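Local coordinates for cell division control protein 13 (Saccharomyces cerevisiae, PDB 4HCE), which works at yeast telomeres, where dimerization of its OB2 domain is required for productive Stn1 binding and efficient telomere maintenance, at residues Ile3-Glu6 and Gln7-Leu10; Val57-Pro60 and Gly61-Ile65; Glu73-Cys76 and Glu77-Val81; Lys88-Ile92 and Leu93-Lys97. All coordinates share one frame; numbering follows the deposited sequence.

Contact 1: residues Ile3-Glu6 and Gln7-Leu10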
# COMPACT_ATOMS: atom_id res chain seq x y z
N ILE B 3 -19.02 -8.50 -4.04
CA ILE B 3 -19.12 -7.71 -2.77
C ILE B 3 -18.66 -6.23 -2.94
O ILE B 3 -18.15 -5.84 -3.99
CB ILE B 3 -18.43 -8.43 -1.56
CG1 ILE B 3 -16.92 -8.17 -1.49
CG2 ILE B 3 -18.76 -9.92 -1.55
CD1 ILE B 3 -16.56 -7.19 -0.38
N SER B 4 -18.87 -5.42 -1.90
CA SER B 4 -18.72 -3.98 -2.06
C SER B 4 -17.27 -3.57 -2.26
O SER B 4 -17.02 -2.70 -3.08
CB SER B 4 -19.37 -3.21 -0.90
OG SER B 4 -20.38 -3.99 -0.28
N TYR B 5 -16.33 -4.19 -1.55
CA TYR B 5 -14.94 -3.73 -1.61
C TYR B 5 -14.26 -4.16 -2.89
O TYR B 5 -13.48 -3.38 -3.48
CB TYR B 5 -14.14 -4.07 -0.33
CG TYR B 5 -14.79 -3.48 0.91
CD1 TYR B 5 -14.94 -2.10 1.05
CD2 TYR B 5 -15.30 -4.30 1.91
CE1 TYR B 5 -15.57 -1.56 2.17
CE2 TYR B 5 -15.93 -3.77 3.02
CZ TYR B 5 -16.06 -2.41 3.15
OH TYR B 5 -16.67 -1.90 4.27
N GLU B 6 -14.58 -5.37 -3.33
CA GLU B 6 -14.14 -5.84 -4.63
C GLU B 6 -14.69 -4.95 -5.75
O GLU B 6 -13.95 -4.56 -6.64
CB GLU B 6 -14.47 -7.32 -4.83
CG GLU B 6 -13.84 -8.19 -3.74
CD GLU B 6 -14.30 -9.63 -3.74
OE1 GLU B 6 -14.82 -10.10 -2.69
OE2 GLU B 6 -14.11 -10.31 -4.77
N GLN B 7 -15.97 -4.59 -5.68
CA GLN B 7 -16.52 -3.68 -6.70
C GLN B 7 -16.00 -2.26 -6.57
O GLN B 7 -15.66 -1.63 -7.56
CB GLN B 7 -18.05 -3.75 -6.76
CG GLN B 7 -18.50 -5.11 -7.26
CD GLN B 7 -18.18 -5.31 -8.72
OE1 GLN B 7 -18.46 -4.43 -9.56
NE2 GLN B 7 -17.58 -6.46 -9.05
N LEU B 8 -15.85 -1.76 -5.33
CA LEU B 8 -15.20 -0.45 -5.17
C LEU B 8 -13.82 -0.36 -5.78
O LEU B 8 -13.41 0.71 -6.25
CB LEU B 8 -15.09 -0.04 -3.70
CG LEU B 8 -16.30 0.64 -3.09
CD1 LEU B 8 -15.94 0.99 -1.65
CD2 LEU B 8 -16.64 1.89 -3.90
N SER B 9 -13.07 -1.47 -5.73
CA SER B 9 -11.68 -1.47 -6.22
C SER B 9 -11.59 -1.41 -7.73
O SER B 9 -10.50 -1.28 -8.28
CB SER B 9 -10.91 -2.68 -5.69
OG SER B 9 -11.02 -2.69 -4.26
N LEU B 10 -12.74 -1.49 -8.39
CA LEU B 10 -12.85 -1.37 -9.83
C LEU B 10 -13.30 0.03 -10.27
O LEU B 10 -13.36 0.28 -11.46
CB LEU B 10 -13.81 -2.44 -10.35
CG LEU B 10 -13.34 -3.88 -10.08
CD1 LEU B 10 -14.42 -4.88 -10.49
CD2 LEU B 10 -12.01 -4.21 -10.76

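Contact 2: residues Val57-Pro60 and Gly61-Ile65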
# COMPACT_ATOMS: atom_id res chain seq x y z
N VAL B 57 -7.92 -10.56 9.61
CA VAL B 57 -6.82 -10.27 8.73
C VAL B 57 -7.36 -9.33 7.66
O VAL B 57 -8.27 -9.68 6.90
CB VAL B 57 -6.26 -11.55 8.09
CG1 VAL B 57 -5.20 -11.20 7.06
CG2 VAL B 57 -5.73 -12.52 9.15
N LEU B 58 -6.81 -8.13 7.61
CA LEU B 58 -7.22 -7.15 6.62
C LEU B 58 -6.70 -7.57 5.26
O LEU B 58 -5.55 -8.02 5.14
CB LEU B 58 -6.68 -5.77 6.98
CG LEU B 58 -7.19 -5.09 8.25
CD1 LEU B 58 -6.64 -3.68 8.34
CD2 LEU B 58 -8.71 -5.10 8.21
N VAL B 59 -7.54 -7.43 4.25
CA VAL B 59 -7.09 -7.54 2.87
C VAL B 59 -7.74 -6.43 2.05
O VAL B 59 -8.92 -6.51 1.69
CB VAL B 59 -7.14 -9.02 2.32
CG1 VAL B 59 -8.25 -9.85 2.93
CG2 VAL B 59 -7.12 -9.10 0.81
N PRO B 60 -7.00 -5.31 1.87
CA PRO B 60 -7.43 -4.13 1.10
C PRO B 60 -7.93 -4.53 -0.27
O PRO B 60 -7.26 -5.28 -0.99
CB PRO B 60 -6.14 -3.31 0.95
CG PRO B 60 -5.29 -3.72 2.12
CD PRO B 60 -5.68 -5.12 2.50
N GLY B 61 -9.11 -4.05 -0.63
CA GLY B 61 -9.68 -4.41 -1.91
C GLY B 61 -10.59 -5.61 -1.87
O GLY B 61 -11.28 -5.88 -2.85
N VAL B 62 -10.58 -6.37 -0.78
CA VAL B 62 -11.58 -7.43 -0.63
C VAL B 62 -12.37 -7.31 0.67
O VAL B 62 -13.55 -7.59 0.70
CB VAL B 62 -11.02 -8.87 -0.91
CG1 VAL B 62 -9.55 -8.85 -1.26
CG2 VAL B 62 -11.34 -9.88 0.18
N ASN B 63 -11.72 -6.77 1.69
CA ASN B 63 -12.16 -6.83 3.07
C ASN B 63 -12.46 -5.47 3.63
O ASN B 63 -13.14 -5.32 4.63
CB ASN B 63 -10.95 -7.29 3.89
CG ASN B 63 -11.34 -8.25 4.91
OD1 ASN B 63 -12.49 -8.66 4.93
ND2 ASN B 63 -10.43 -8.64 5.75
N CYS B 64 -11.82 -4.48 3.01
CA CYS B 64 -11.73 -3.14 3.51
C CYS B 64 -11.20 -2.36 2.33
O CYS B 64 -10.81 -2.95 1.32
CB CYS B 64 -10.74 -3.07 4.68
SG CYS B 64 -9.02 -3.55 4.34
N ILE B 65 -11.18 -1.04 2.43
CA ILE B 65 -10.43 -0.31 1.45
C ILE B 65 -9.30 0.47 2.10
O ILE B 65 -9.40 0.91 3.27
CB ILE B 65 -11.30 0.59 0.54
CG1 ILE B 65 -12.12 1.56 1.37
CG2 ILE B 65 -12.18 -0.25 -0.40
CD1 ILE B 65 -12.23 2.91 0.68

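Contact 3: residues Glu73-Cys76 and Glu77-Val81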
# COMPACT_ATOMS: atom_id res chain seq x y z
N GLU B 73 0.91 18.10 3.77
CA GLU B 73 0.06 19.26 3.95
C GLU B 73 -1.38 18.83 4.25
O GLU B 73 -2.04 19.39 5.14
CB GLU B 73 0.11 20.14 2.69
CG GLU B 73 -0.87 21.30 2.71
CD GLU B 73 -0.93 22.06 1.40
OE1 GLU B 73 -1.35 23.23 1.44
OE2 GLU B 73 -0.56 21.52 0.32
N ARG B 74 -1.86 17.84 3.51
CA ARG B 74 -3.18 17.29 3.75
C ARG B 74 -3.26 16.56 5.10
O ARG B 74 -4.27 16.65 5.79
CB ARG B 74 -3.60 16.39 2.58
CG ARG B 74 -4.94 15.72 2.75
CD ARG B 74 -6.06 16.75 2.88
NE ARG B 74 -7.35 16.08 2.71
CZ ARG B 74 -8.52 16.62 2.99
NH1 ARG B 74 -8.59 17.85 3.50
NH2 ARG B 74 -9.63 15.92 2.79
N ILE B 75 -2.20 15.85 5.47
CA ILE B 75 -2.12 15.21 6.79
C ILE B 75 -2.26 16.25 7.90
O ILE B 75 -3.00 16.04 8.86
CB ILE B 75 -0.80 14.42 6.95
CG1 ILE B 75 -0.79 13.20 6.01
CG2 ILE B 75 -0.53 14.02 8.40
CD1 ILE B 75 0.55 12.48 5.98
N CYS B 76 -1.55 17.36 7.75
CA CYS B 76 -1.57 18.45 8.73
C CYS B 76 -2.93 19.10 8.86
O CYS B 76 -3.42 19.32 9.97
CB CYS B 76 -0.49 19.49 8.41
SG CYS B 76 1.14 18.84 8.83
N GLU B 77 -3.54 19.40 7.71
CA GLU B 77 -4.86 20.02 7.66
C GLU B 77 -5.87 19.23 8.48
O GLU B 77 -6.68 19.82 9.22
CB GLU B 77 -5.32 20.12 6.20
CG GLU B 77 -6.72 20.68 6.01
CD GLU B 77 -7.08 20.86 4.54
OE1 GLU B 77 -6.92 19.92 3.73
OE2 GLU B 77 -7.52 21.96 4.17
N LEU B 78 -5.83 17.91 8.33
CA LEU B 78 -6.78 17.00 8.95
C LEU B 78 -6.46 16.80 10.43
O LEU B 78 -7.36 16.86 11.29
CB LEU B 78 -6.81 15.64 8.21
CG LEU B 78 -7.39 15.63 6.79
CD1 LEU B 78 -7.09 14.32 6.07
CD2 LEU B 78 -8.89 15.90 6.80
N PHE B 79 -5.19 16.55 10.71
CA PHE B 79 -4.77 16.07 12.03
C PHE B 79 -3.95 17.07 12.82
O PHE B 79 -3.83 16.94 14.02
CB PHE B 79 -3.96 14.76 11.89
CG PHE B 79 -4.70 13.65 11.20
CD1 PHE B 79 -5.85 13.09 11.78
CD2 PHE B 79 -4.26 13.15 9.98
CE1 PHE B 79 -6.54 12.07 11.15
CE2 PHE B 79 -4.95 12.13 9.33
CZ PHE B 79 -6.09 11.59 9.92
N GLY B 80 -3.38 18.06 12.13
CA GLY B 80 -2.52 19.03 12.79
C GLY B 80 -1.11 18.51 12.86
O GLY B 80 -0.91 17.33 13.16
N VAL B 81 -0.14 19.39 12.61
CA VAL B 81 1.28 19.04 12.66
C VAL B 81 1.67 18.62 14.08
O VAL B 81 2.50 17.73 14.26
CB VAL B 81 2.20 20.18 12.08
CG1 VAL B 81 2.26 21.40 13.00
CG2 VAL B 81 3.60 19.65 11.75

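Contact 4: residues Lys88-Ile92 and Leu93-Lys97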
# COMPACT_ATOMS: atom_id res chain seq x y z
N LYS B 88 -1.31 9.51 18.65
CA LYS B 88 -2.26 10.61 18.64
C LYS B 88 -3.25 10.52 17.49
O LYS B 88 -4.41 10.83 17.67
CB LYS B 88 -1.53 11.94 18.62
CG LYS B 88 -0.75 12.19 19.89
CD LYS B 88 0.12 13.41 19.71
CE LYS B 88 0.58 13.96 21.04
NZ LYS B 88 1.48 15.09 20.70
N ILE B 89 -2.79 10.06 16.32
CA ILE B 89 -3.66 9.91 15.14
C ILE B 89 -4.61 8.75 15.42
O ILE B 89 -5.80 8.82 15.12
CB ILE B 89 -2.86 9.67 13.82
CG1 ILE B 89 -1.90 10.82 13.48
CG2 ILE B 89 -3.78 9.35 12.65
CD1 ILE B 89 -2.47 12.20 13.51
N SER B 90 -4.09 7.69 16.03
CA SER B 90 -4.92 6.58 16.49
C SER B 90 -6.11 7.02 17.37
O SER B 90 -7.26 6.63 17.11
CB SER B 90 -4.06 5.54 17.22
OG SER B 90 -4.88 4.52 17.73
N ASP B 91 -5.85 7.84 18.39
CA ASP B 91 -6.93 8.37 19.25
C ASP B 91 -7.91 9.25 18.45
O ASP B 91 -9.12 9.20 18.66
CB ASP B 91 -6.37 9.20 20.41
CG ASP B 91 -5.49 8.39 21.37
OD1 ASP B 91 -5.53 7.15 21.37
OD2 ASP B 91 -4.74 9.02 22.15
N ILE B 92 -7.38 10.07 17.54
CA ILE B 92 -8.22 10.97 16.76
C ILE B 92 -9.13 10.17 15.84
O ILE B 92 -10.27 10.53 15.65
CB ILE B 92 -7.38 11.97 15.92
CG1 ILE B 92 -6.68 12.99 16.83
CG2 ILE B 92 -8.25 12.70 14.87
CD1 ILE B 92 -5.49 13.67 16.16
N LEU B 93 -8.60 9.09 15.28
CA LEU B 93 -9.36 8.24 14.36
C LEU B 93 -10.19 7.19 15.10
O LEU B 93 -10.92 6.41 14.47
CB LEU B 93 -8.40 7.53 13.40
CG LEU B 93 -7.70 8.49 12.44
CD1 LEU B 93 -6.75 7.70 11.56
CD2 LEU B 93 -8.72 9.28 11.64
N LEU B 94 -10.06 7.15 16.42
CA LEU B 94 -10.88 6.27 17.28
C LEU B 94 -10.70 4.77 16.99
O LEU B 94 -11.67 3.99 17.11
CB LEU B 94 -12.36 6.68 17.18
CG LEU B 94 -12.64 8.15 17.52
CD1 LEU B 94 -13.90 8.63 16.79
CD2 LEU B 94 -12.77 8.37 19.03
N LEU B 95 -9.48 4.37 16.63
CA LEU B 95 -9.19 2.97 16.33
C LEU B 95 -9.50 2.03 17.49
O LEU B 95 -9.88 0.89 17.26
CB LEU B 95 -7.73 2.74 15.89
CG LEU B 95 -7.06 3.64 14.84
CD1 LEU B 95 -5.69 3.08 14.45
CD2 LEU B 95 -7.93 3.80 13.63
N GLU B 96 -9.35 2.52 18.72
CA GLU B 96 -9.58 1.65 19.89
C GLU B 96 -10.93 1.88 20.56
O GLU B 96 -11.18 1.38 21.67
CB GLU B 96 -8.44 1.77 20.91
CG GLU B 96 -7.12 1.32 20.32
CD GLU B 96 -5.95 1.49 21.27
OE1 GLU B 96 -5.70 2.62 21.76
OE2 GLU B 96 -5.28 0.46 21.51
N LYS B 97 -11.80 2.62 19.88
CA LYS B 97 -13.10 2.94 20.43
C LYS B 97 -14.18 2.41 19.50
O LYS B 97 -13.88 2.06 18.36
CB LYS B 97 -13.22 4.44 20.66
CG LYS B 97 -12.48 4.90 21.90
CD LYS B 97 -12.79 6.36 22.22
CE LYS B 97 -12.06 6.85 23.45
NZ LYS B 97 -10.57 6.78 23.32
O HOH W 1 -6.31 5.00 19.84
O HOH W 2 -9.64 7.81 20.93

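Contact 1: residues Ile3-Glu6 and Gln7-Leu10
The carbonyl oxygen of Tyr5 is gripped twice by one residue four places on: Ser9 OG lies 2.7 Å from Tyr5 O, and Ser9 N lies 3.0 Å from the same Tyr5 O. Hydroxyl and amide come from opposite faces of the carbonyl plane. The serine can reach back because its OG stands beside its own backbone N, anti to the carbonyl carbon (chi1 -54°), which turns the hydroxyl toward the preceding turn. The same amide also makes a weak bond to Glu6 O, so Ser9 N is shared between two carbonyls toward the end of the helical turn. Earlier in the helix the bonding is regular, with Gln7 N 3.0 Å from Ile3 O and Leu8 N 2.7 Å from Ser4 O. Among side chains, Leu8 CD1 approaches Tyr5 CD1 obliquely at 4.2 Å, while Leu8 CB and CG rest against Ser4 O. Leu10 CG is packed 3.6 Å from Glu6 O. The phenol oxygen of Tyr5 finds its partner outside this turn, in a hydrogen bond with Gln48 N, and Leu8 also lies against Glu17 and Leu19 of strand 16-27. Leu10 packs on Val62 of the second subunit, which sets this stretch at the dimer interface. The arrangement is that of a short N-terminal helix laid on an OB-fold domain, with a serine bonded back to the carbonyl four residues earlier.

Contact 2: residues Val57-Pro60 and Gly61-Ile65
Val59 and Pro60 meet the returning chain at Val62, Asn63 and Cys64. Val59 O receives two amides: Asn63 N at 2.8 Å, nearly along the C=O axis, and Val62 N at 3.0 Å from that same Val59 O. The second of these closes a type II beta turn over Pro60 and Gly61, glycine taking the position of positive phi, where a CB would clash with Pro60 O. This turn lies in the loop that leads into strand 65-69 of the OB fold. Val59 CG2 and Val62 CG1 are 3.2 Å apart, tighter than usual, and both valines have chi1 far from staggered, so their exact placement is doubtful. On its other branch, Val59 CG1 lies 3.8 Å from Asn63 ND2, the two side chains crossing at about a right angle. An alanine in place of Asn63 would take away the amide that crosses Val59 CG1, and would probably leave that flank of the valine more loosely packed. Cys64 SG sits between its backbone N and carbonyl carbon (chi1 61°), which brings it 4.1 Å from Pro60 CD. Pro60 CA also makes a C-H...O contact with Cys64 O at 3.6 Å. Val57 and Val59 pack on Leu109 and Ser9 of the second subunit.

Contact 3: residues Glu73-Cys76 and Glu77-Val81
Arg74 and Glu77 form the charged part of this contact, a salt bridge between residues one helical turn apart, with Arg74 NH1 2.7 Å from Glu77 OE1. The oxygen lies near the guanidinium plane, yet the arginine meets it from above the carboxylate plane, and the two planes stand 76° apart. A bend at chi2 (61°) swings the otherwise extended arginine forward along the helix to Glu77. Arg74 NH2 has a further bond to Leu125 O, so the guanidinium is held at two ends. Leu78 CD2 lies over one face of the Arg74 guanidinium. A methionine in place of Arg74 would probably leave the Glu77 carboxylate without its mate and Leu125 O without this donor. Apolar contacts lie four or five residues apart. On the buried side Ile75 CG2 approaches Phe79 CD2 at 4.1 Å; Ile75 also lies on Leu42. Cys76 SG reaches Val81 CB at 3.7 Å, just past the helix. Backbone bonds complete the set: Glu77 N to Glu73 O at 3.0 Å, Phe79 N to Ile75 O at 2.9 Å, and Leu78 N to Arg74 O. Gly80 N turns back to Cys76 O, its positive phi ending the run, as is common for a glycine at the C-terminal end of an alpha-helix.

Contact 4: residues Lys88-Ile92 and Leu93-Lys97
A Schellman motif ends helix 86-92, and it is made by Leu94 and Leu95 turning back on Ser90 and Asp91. Leu94 takes positive phi (61°), which lets Leu95 N reach Ser90 O at 3.2 Å, while Leu94 N makes a weak bond to Asp91 O. One step earlier the helix is still regular, Leu93 N lying 2.8 Å from Ile89 O. On the buried side Ile89 and Leu93 run side by side, pointing the same way, with CG2 of Ile89 3.6 Å from CD1 of Leu93. Leu95 CD1 comes to 3.7 Å from Ser90 OG, flanking the hydroxyl with a methyl. That hydroxyl gives its proton to a water at 2.6 Å from Ser90 OG, and the water donates in turn to Asp91 OD1 and Glu96 OE1. The two carboxylates are 4.5 Å apart between Asp91 OD1 and Glu96 OE1, and the shared donor probably eases their repulsion. A second water links Asp91 O to the amine of Lys97. Lys22 NZ binds Leu94 O and Lys97 O, the carbonyls at the two ends of the next turn. The chain thus leaves its helix through a Schellman cap that runs straight into a type I beta turn, Leu94 to Lys97.

Overall arrangement
From the N terminus, contact 1 closes the short helix 4-8 before the first sheet strand begins. Contact 2 closes the turn leading into strand 65-69, contact 3 the end of helix 72-79, and contact 4 the exit of helix 86-92 toward strand 101-110. All four lie in series; none nests in or crosses another. They form two pairs on the fold. Contacts 1 and 2 touch, through Ser9 and Tyr5 against Gly61 and Asn63, and both meet the second subunit. Contacts 3 and 4 touch through Phe79 on Ile89 and Leu93, joining the consecutive helices. Contacts 1 and 3 lie on opposite sides of the chain's centre, their centres about 28 Å apart.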